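Local coordinates for protein bifunctional pinoresinol-lariciresinol reductase 1 (Thuja plicata, PDB 1QYD) that reduces pinoresinol to lariciresinol and lariciresinol to secoisolariciresinol with hydride from NADPH, enantioselectively, in lignan biosynthesis, at residues A165-Q170 against Q229-I233; D180-G186 against L244-I249. All coordinates share one frame; numbering follows the deposited sequence.

Contact 1 (A165-Q170 against Q229-I233)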
loop_
_atom_site.group_PDB
_atom_site.type_symbol
_atom_site.label_atom_id
_atom_site.label_comp_id
_atom_site.label_asym_id
_atom_site.label_seq_id
_atom_site.Cartn_x
_atom_site.Cartn_y
_atom_site.Cartn_z
ATOM N N ALA A 165 -25.663 5.974 8.249
ATOM C CA ALA A 165 -26.897 6.425 8.901
ATOM C C ALA A 165 -27.015 6.010 10.357
ATOM O O ALA A 165 -27.916 6.396 11.110
ATOM C CB ALA A 165 -28.127 5.867 8.236
ATOM N N GLY A 166 -26.103 5.098 10.701
ATOM C CA GLY A 166 -25.944 4.605 12.053
ATOM C C GLY A 166 -25.323 5.731 12.820
ATOM O O GLY A 166 -25.958 6.311 13.679
ATOM N N SER A 167 -24.124 6.077 12.362
ATOM C CA SER A 167 -23.349 7.188 12.858
ATOM C C SER A 167 -23.954 8.568 12.580
ATOM O O SER A 167 -23.622 9.515 13.297
ATOM C CB SER A 167 -21.979 7.124 12.233
ATOM O OG SER A 167 -22.176 7.035 10.823
ATOM N N LEU A 168 -24.833 8.649 11.553
ATOM C CA LEU A 168 -25.420 9.855 10.936
ATOM C C LEU A 168 -24.366 10.655 10.151
ATOM O O LEU A 168 -24.608 11.751 9.652
ATOM C CB LEU A 168 -26.091 10.740 12.009
ATOM C CG LEU A 168 -27.590 11.048 11.922
ATOM C CD1 LEU A 168 -28.377 9.873 11.428
ATOM C CD2 LEU A 168 -28.083 11.441 13.310
ATOM N N ALA A 169 -23.226 9.959 9.968
ATOM C CA ALA A 169 -21.983 10.279 9.281
ATOM C C ALA A 169 -20.932 11.048 10.087
ATOM O O ALA A 169 -20.133 11.837 9.559
ATOM C CB ALA A 169 -22.321 11.037 8.002
ATOM N N GLN A 170 -20.845 10.746 11.396
ATOM C CA GLN A 170 -19.963 11.516 12.250
ATOM C C GLN A 170 -18.558 11.026 12.465
ATOM O O GLN A 170 -18.256 9.854 12.704
ATOM C CB GLN A 170 -20.638 11.708 13.583
ATOM C CG GLN A 170 -21.148 13.158 13.595
ATOM C CD GLN A 170 -22.634 13.371 13.366
ATOM O OE1 GLN A 170 -23.091 14.051 12.454
ATOM N NE2 GLN A 170 -23.447 12.825 14.240
ATOM N N GLN A 229 -27.539 14.739 3.690
ATOM C CA GLN A 229 -27.098 14.471 5.055
ATOM C C GLN A 229 -28.094 14.846 6.128
ATOM O O GLN A 229 -28.378 14.069 7.031
ATOM C CB GLN A 229 -25.821 15.214 5.365
ATOM C CG GLN A 229 -25.292 14.794 6.744
ATOM C CD GLN A 229 -24.057 15.575 7.114
ATOM O OE1 GLN A 229 -23.583 16.452 6.386
ATOM N NE2 GLN A 229 -23.544 15.238 8.288
ATOM N N LYS A 230 -28.539 16.093 5.976
ATOM C CA LYS A 230 -29.521 16.759 6.792
ATOM C C LYS A 230 -30.833 15.992 6.706
ATOM O O LYS A 230 -31.478 15.797 7.731
ATOM C CB LYS A 230 -29.570 18.171 6.226
ATOM C CG LYS A 230 -30.312 19.365 6.818
ATOM C CD LYS A 230 -30.061 20.532 5.825
ATOM C CE LYS A 230 -30.830 21.841 6.146
ATOM N NZ LYS A 230 -30.876 22.804 5.045
ATOM N N GLU A 231 -31.282 15.509 5.552
ATOM C CA GLU A 231 -32.522 14.767 5.524
ATOM C C GLU A 231 -32.504 13.430 6.190
ATOM O O GLU A 231 -33.597 12.945 6.467
ATOM C CB GLU A 231 -32.992 14.465 4.165
ATOM C CG GLU A 231 -33.287 15.673 3.315
ATOM C CD GLU A 231 -33.606 15.173 1.928
ATOM O OE1 GLU A 231 -32.673 14.913 1.167
ATOM O OE2 GLU A 231 -34.790 15.008 1.637
ATOM N N VAL A 232 -31.335 12.784 6.373
ATOM C CA VAL A 232 -31.224 11.540 7.153
ATOM C C VAL A 232 -31.175 11.896 8.651
ATOM O O VAL A 232 -31.665 11.141 9.496
ATOM C CB VAL A 232 -29.941 10.726 6.745
ATOM C CG1 VAL A 232 -29.591 9.530 7.680
ATOM C CG2 VAL A 232 -30.240 10.209 5.347
ATOM N N ILE A 233 -30.603 13.062 8.995
ATOM C CA ILE A 233 -30.637 13.564 10.348
ATOM C C ILE A 233 -32.081 13.802 10.657
ATOM O O ILE A 233 -32.482 13.520 11.774
ATOM C CB ILE A 233 -29.916 14.873 10.519
ATOM C CG1 ILE A 233 -28.463 14.741 10.088
ATOM C CG2 ILE A 233 -30.015 15.266 11.978
ATOM C CD1 ILE A 233 -27.435 15.865 10.364
#
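Leu-168 gives up more surface than any other residue here, reaching from its loop to Val-232 and Ile-233 near the start of helix 229-241. Its branch tip CD1 sits 4.0 Å from Val-232 CG1, and the two side chains slide past one another in opposite directions, with these methyls in touch. Further back on the leucine, CG lies 4.2 Å from Ile-233 CG1. Val-232 answers with a single branch: CG1 is anti to the backbone N (chi1 169°), and that setting carries it to the loop, where Ala-165 CB also touches it, again at 4.0 Å. One methyl thus serves two loop residues, and Trp-194 of strand 191-195 and helix 305-309 add further cover to the Ala-165 and Val-232 side chains.

The structural theme is a loop leaving helix 161-164 and laid against the first part of a second helix, with an ST turn at its bend, in which Ser-167 OG accepts from Ala-169 N at 3.2 Å; the same hydroxyl also bonds Tyr-163 O. Nothing hydrogen-bonds across the interface; the join is apolar packing.

Gln-229 is the polar exception. Its chain is fully extended (chi1 -174°, chi2 -177°), which brings the amide alongside the loop, with NE2 3.9 Å from Leu-168 O, too long for a bond. The buried amide finds its partners on the neighbouring segment 180-186 instead: OE1 accepts from the backbone N of Tyr-185, and NE2 gives a weak bond to Leu-183 O. A flip would set oxygen against Leu-183 O and NE2 against the Tyr-185 N-H, making this orientation probably the favoured one.

Contact 2 (D180-G186 against L244-I249); sequences DKVLIYG and LDKIYI
Asp-180 O takes the backbone N-H of Asp-245 at 2.8 Å, a straight bond (169° at the hydrogen) arriving nearly along the C=O axis, and it is the one backbone hydrogen bond between the two segments that is not weak. Farther along, Ile-247 N reaches Val-182 O only weakly, and the bonds pairing Ile-184 and Gly-186 with Ile-249 are bent and weak as well.

Side chains do much of the joining. Val-182 CG1 meets Leu-244 CD2 at 3.7 Å, the two chains crossing at about a right angle, while its other methyl, CG2, lies beside Lys-246 CG at 4.0 Å. The lysine's bent chain brings NZ back to Leu-244 O (3.3 Å), above the carbonyl plane rather than on a lone pair; the same NZ has a salt bridge to Glu-237 of helix 229-241.

Tyr-248 and Ile-184 lie alongside, pointing the same way. With CG anti to its carbonyl carbon (chi1 -58°), the tyrosine turns one ring face to Ile-184, whose CB stands 4.2 Å from the ring centroid in a CH-pi contact; Gly-186 O approaches the ring edge near its plane. A serine in place of Tyr-248 takes away the ring, and would probably leave a gap beside Ile-184 CB and CD1 with their apolar cover lost. At the far end Ile-249 CG2 is shared between Leu-183 CD2, 3.7 Å away, and Tyr-185 CD2, met obliquely.

The segments run side by side, 32° apart, and 181-182 and 245-246 approach a two-stranded parallel sheet, though its bridges are loose; helix 229-241 packs against Val-182, Ile-184 and Leu-244.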
loop_
_atom_site.group_PDB
_atom_site.type_symbol
_atom_site.label_atom_id
_atom_site.label_comp_id
_atom_site.label_asym_id
_atom_site.label_seq_id
_atom_site.Cartn_x
_atom_site.Cartn_y
_atom_site.Cartn_z
ATOM N N ASP A 180 -27.848 15.154 21.374
ATOM C CA ASP A 180 -27.441 16.565 21.470
ATOM C C ASP A 180 -26.918 17.128 20.153
ATOM O O ASP A 180 -27.678 17.845 19.512
ATOM C CB ASP A 180 -26.332 16.838 22.542
ATOM C CG ASP A 180 -26.682 16.657 24.021
ATOM O OD1 ASP A 180 -26.475 17.591 24.800
ATOM O OD2 ASP A 180 -27.132 15.572 24.398
ATOM N N LYS A 181 -25.687 16.834 19.687
ATOM C CA LYS A 181 -25.110 17.405 18.469
ATOM C C LYS A 181 -25.114 16.498 17.262
ATOM O O LYS A 181 -25.388 15.301 17.351
ATOM C CB LYS A 181 -23.656 17.774 18.619
ATOM C CG LYS A 181 -23.271 18.767 19.677
ATOM C CD LYS A 181 -21.916 18.301 20.204
ATOM C CE LYS A 181 -22.091 17.074 21.104
ATOM N NZ LYS A 181 -20.788 16.678 21.599
ATOM N N VAL A 182 -24.761 17.143 16.142
ATOM C CA VAL A 182 -24.491 16.510 14.867
ATOM C C VAL A 182 -23.668 17.514 14.097
ATOM O O VAL A 182 -24.037 18.683 13.996
ATOM C CB VAL A 182 -25.730 16.186 13.955
ATOM C CG1 VAL A 182 -26.245 14.788 14.276
ATOM C CG2 VAL A 182 -26.828 17.224 14.135
ATOM N N LEU A 183 -22.518 17.072 13.589
ATOM C CA LEU A 183 -21.687 17.910 12.742
ATOM C C LEU A 183 -22.230 17.746 11.315
ATOM O O LEU A 183 -22.480 16.610 10.895
ATOM C CB LEU A 183 -20.239 17.428 12.880
ATOM C CG LEU A 183 -19.013 18.355 12.621
ATOM C CD1 LEU A 183 -18.061 18.305 13.827
ATOM C CD2 LEU A 183 -18.199 17.872 11.426
ATOM N N ILE A 184 -22.546 18.852 10.594
ATOM C CA ILE A 184 -22.994 18.767 9.198
ATOM C C ILE A 184 -21.925 19.336 8.267
ATOM O O ILE A 184 -21.145 20.232 8.572
ATOM C CB ILE A 184 -24.357 19.523 8.943
ATOM C CG1 ILE A 184 -25.503 18.927 9.747
ATOM C CG2 ILE A 184 -24.753 19.373 7.479
ATOM C CD1 ILE A 184 -26.922 19.318 9.268
ATOM N N TYR A 185 -21.851 18.753 7.083
ATOM C CA TYR A 185 -20.825 19.120 6.151
ATOM C C TYR A 185 -21.397 20.132 5.187
ATOM O O TYR A 185 -22.161 19.868 4.258
ATOM C CB TYR A 185 -20.339 17.823 5.486
ATOM C CG TYR A 185 -19.853 16.852 6.570
ATOM C CD1 TYR A 185 -20.591 15.693 6.852
ATOM C CD2 TYR A 185 -18.720 17.165 7.334
ATOM C CE1 TYR A 185 -20.221 14.864 7.908
ATOM C CE2 TYR A 185 -18.334 16.339 8.373
ATOM C CZ TYR A 185 -19.095 15.205 8.660
ATOM O OH TYR A 185 -18.783 14.451 9.774
ATOM N N GLY A 186 -21.060 21.354 5.568
ATOM C CA GLY A 186 -21.382 22.528 4.784
ATOM C C GLY A 186 -22.807 22.974 4.967
ATOM O O GLY A 186 -23.182 23.679 5.910
ATOM N N LEU A 244 -31.942 17.884 17.305
ATOM C CA LEU A 244 -30.539 18.073 17.564
ATOM C C LEU A 244 -30.041 19.488 17.261
ATOM O O LEU A 244 -30.658 20.325 16.598
ATOM C CB LEU A 244 -29.817 17.037 16.745
ATOM C CG LEU A 244 -29.601 15.586 17.191
ATOM C CD1 LEU A 244 -30.682 15.032 18.085
ATOM C CD2 LEU A 244 -29.525 14.788 15.902
ATOM N N ASP A 245 -28.870 19.717 17.841
ATOM C CA ASP A 245 -28.175 20.973 17.782
ATOM C C ASP A 245 -26.963 20.879 16.869
ATOM O O ASP A 245 -25.842 20.450 17.156
ATOM C CB ASP A 245 -27.801 21.360 19.214
ATOM C CG ASP A 245 -29.003 21.746 20.072
ATOM O OD1 ASP A 245 -29.720 20.871 20.565
ATOM O OD2 ASP A 245 -29.218 22.939 20.247
ATOM N N LYS A 246 -27.367 21.372 15.708
ATOM C CA LYS A 246 -26.604 21.495 14.483
ATOM C C LYS A 246 -25.460 22.491 14.500
ATOM O O LYS A 246 -25.574 23.568 15.081
ATOM C CB LYS A 246 -27.594 21.836 13.381
ATOM C CG LYS A 246 -28.623 20.732 13.305
ATOM C CD LYS A 246 -29.625 21.024 12.232
ATOM C CE LYS A 246 -31.019 20.869 12.814
ATOM N NZ LYS A 246 -31.172 19.574 13.446
ATOM N N ILE A 247 -24.348 22.146 13.833
ATOM C CA ILE A 247 -23.141 22.964 13.890
ATOM C C ILE A 247 -22.653 23.453 12.515
ATOM O O ILE A 247 -22.437 24.662 12.342
ATOM C CB ILE A 247 -22.006 22.156 14.601
ATOM C CG1 ILE A 247 -22.484 21.209 15.722
ATOM C CG2 ILE A 247 -21.080 23.194 15.215
ATOM C CD1 ILE A 247 -22.968 21.797 17.065
ATOM N N TYR A 248 -22.533 22.534 11.526
ATOM C CA TYR A 248 -22.085 22.732 10.137
ATOM C C TYR A 248 -20.598 23.073 9.989
ATOM O O TYR A 248 -20.022 23.805 10.797
ATOM C CB TYR A 248 -22.900 23.834 9.409
ATOM C CG TYR A 248 -24.419 23.621 9.340
ATOM C CD1 TYR A 248 -25.170 23.768 10.503
ATOM C CD2 TYR A 248 -25.090 23.271 8.161
ATOM C CE1 TYR A 248 -26.551 23.568 10.514
ATOM C CE2 TYR A 248 -26.485 23.065 8.156
ATOM C CZ TYR A 248 -27.203 23.216 9.346
ATOM O OH TYR A 248 -28.566 23.019 9.432
ATOM N N ILE A 249 -19.922 22.528 8.957
ATOM C CA ILE A 249 -18.486 22.709 8.749
ATOM C C ILE A 249 -18.124 22.802 7.265
ATOM O O ILE A 249 -18.929 22.362 6.465
ATOM C CB ILE A 249 -17.806 21.532 9.479
ATOM C CG1 ILE A 249 -16.417 21.985 9.821
ATOM C CG2 ILE A 249 -17.780 20.254 8.649
ATOM C CD1 ILE A 249 -15.696 21.087 10.841
#

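Overall arrangement
The two contacts lie with centres about 10 Å apart on the same side of the chain's centre, and their segments alternate along the sequence: 165-170, 180-186, 229-233, 244-249. The first part of helix 229-241 belongs to contact 1, and strand 245-246 of contact 2 follows it in the chain, so a short run of chain serves both. They are joined directly as well: Tyr-185 OH is 2.9 Å from Ala-169 O, a probable hydrogen bond, and Val-182 packs on Leu-168 and Ile-233. Both stand apart from the five-stranded parallel Rossmann-type sheet, probably within the smaller substrate-binding region, as in related reductases; His-271, the inferred substrate-binding residue, has its side chain about 10 Å from that of Ala-169.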